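Local coordinates for putative diguanylate cyclase (GGDEF) with PAS/PAC domain (Rhodopseudomonas palustris, PDB 3LIF), which probably makes cyclic di-GMP from two GTP as a membrane-bound diguanylate cyclase, of which this chain is the extracellular sensor domain with the PDC fold, at residues L20-S23 and L24-A28. Numbering follows the deposited sequence.
Sequences LSHS and LAEHA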
# COMPACT_ATOMS: atom_id res chain seq x y z
N LEU A 20 -5.69 6.69 -17.09
CA LEU A 20 -4.47 6.53 -16.33
C LEU A 20 -4.75 6.01 -14.87
O LEU A 20 -4.13 5.06 -14.38
CB LEU A 20 -3.72 7.84 -16.37
CG LEU A 20 -2.41 7.71 -15.64
CD1 LEU A 20 -1.77 6.37 -15.97
CD2 LEU A 20 -1.52 8.91 -15.96
N SER A 21 -5.72 6.65 -14.22
CA SER A 21 -6.25 6.20 -12.96
C SER A 21 -6.64 4.70 -13.03
O SER A 21 -6.34 3.91 -12.12
CB SER A 21 -7.44 7.08 -12.54
OG SER A 21 -8.67 6.51 -12.94
N HIS A 22 -7.27 4.30 -14.11
CA HIS A 22 -7.56 2.89 -14.25
C HIS A 22 -6.29 2.03 -14.29
O HIS A 22 -6.18 1.00 -13.62
CB HIS A 22 -8.38 2.68 -15.49
CG HIS A 22 -8.92 1.30 -15.61
ND1 HIS A 22 -10.24 0.98 -15.31
CD2 HIS A 22 -8.33 0.14 -16.03
CE1 HIS A 22 -10.43 -0.31 -15.52
NE2 HIS A 22 -9.29 -0.84 -15.94
N SER A 23 -5.28 2.45 -15.03
CA SER A 23 -4.04 1.69 -14.99
C SER A 23 -3.39 1.66 -13.62
O SER A 23 -2.92 0.63 -13.17
CB SER A 23 -3.05 2.30 -15.96
OG SER A 23 -3.47 2.01 -17.25
N LEU A 24 -3.29 2.82 -12.97
CA LEU A 24 -2.71 2.91 -11.64
C LEU A 24 -3.49 1.99 -10.66
O LEU A 24 -2.89 1.33 -9.86
CB LEU A 24 -2.65 4.38 -11.18
CG LEU A 24 -1.79 5.32 -12.04
CD1 LEU A 24 -1.90 6.80 -11.64
CD2 LEU A 24 -0.33 4.96 -12.03
N ALA A 25 -4.81 1.95 -10.74
CA ALA A 25 -5.60 1.15 -9.81
C ALA A 25 -5.28 -0.35 -9.99
O ALA A 25 -5.12 -1.11 -9.03
CB ALA A 25 -7.06 1.39 -10.02
N GLU A 26 -5.14 -0.76 -11.23
CA GLU A 26 -4.80 -2.15 -11.50
C GLU A 26 -3.42 -2.50 -11.08
O GLU A 26 -3.16 -3.59 -10.57
CB GLU A 26 -4.94 -2.47 -12.97
CG GLU A 26 -6.37 -2.55 -13.34
CD GLU A 26 -6.51 -3.29 -14.62
OE1 GLU A 26 -7.19 -4.35 -14.61
OE2 GLU A 26 -5.89 -2.83 -15.63
N HIS A 27 -2.51 -1.62 -11.35
CA HIS A 27 -1.19 -1.88 -10.85
C HIS A 27 -1.24 -2.16 -9.33
O HIS A 27 -0.49 -3.03 -8.82
CB HIS A 27 -0.37 -0.67 -11.12
CG HIS A 27 1.01 -0.79 -10.62
ND1 HIS A 27 1.40 -0.28 -9.40
CD2 HIS A 27 2.12 -1.31 -11.18
CE1 HIS A 27 2.69 -0.48 -9.24
NE2 HIS A 27 3.15 -1.10 -10.30
N ALA A 28 -2.09 -1.42 -8.59
CA ALA A 28 -2.13 -1.59 -7.15
C ALA A 28 -2.71 -2.95 -6.95
O ALA A 28 -2.10 -3.81 -6.30
CB ALA A 28 -2.97 -0.54 -6.47
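H22 and E26, one turn apart, set an imidazole ring against a carboxylate on the long N-terminal helix 5-47, which runs along both antiparallel sheets of this PDC-fold sensor domain. Four successive i to i+4 backbone bonds, from L24 N to L20 O (2.8 Å) through to H27 N to S23 O (2.9 Å), make this an alpha-helix and put E26 about one turn beyond H22. With CG of H22 anti to its own nitrogen (chi1 -170°) and CG of E26 beside its nitrogen, the chain extended from there, ring and carboxylate are brought together on the outer side of the helix. The two ends meet obliquely: E26 OE2 lies 3.9 Å from H22 CD2, E26 CD is 3.9 Å from H22 NE2, and the ring and carboxylate planes stand 57° apart. These separations fit loose van der Waals contact; any electrostatic attraction would depend on whether the imidazole is protonated. With an alanine at E26 the H22 ring would probably lose its carboxylate neighbour, keeping R225 beside it.

On the side of the helix that faces the protein, L20 and L24 form the apolar counterpart. Their side chains cross at a slant, L20 CD1 meeting L24 CG at 4.1 Å while L20 CG meets L24 CD1. V236 of strand 232-239 and F161 touch both leucines, so the pair joins the helix to the sheet containing strands 219-226 and 232-239, probably the membrane-proximal half. F157 and Y158 also pack on L24, and F157 stacks with the H27 ring. S21 OG is hydrogen-bonded to R18 O and to R225 NE, tying the helix to strand 219-226. The branch of L24 also lies against the preceding turn's backbone, with its CG 3.3 Å from L20 O, the same oxygen that accepts the L24 N-H at 173°.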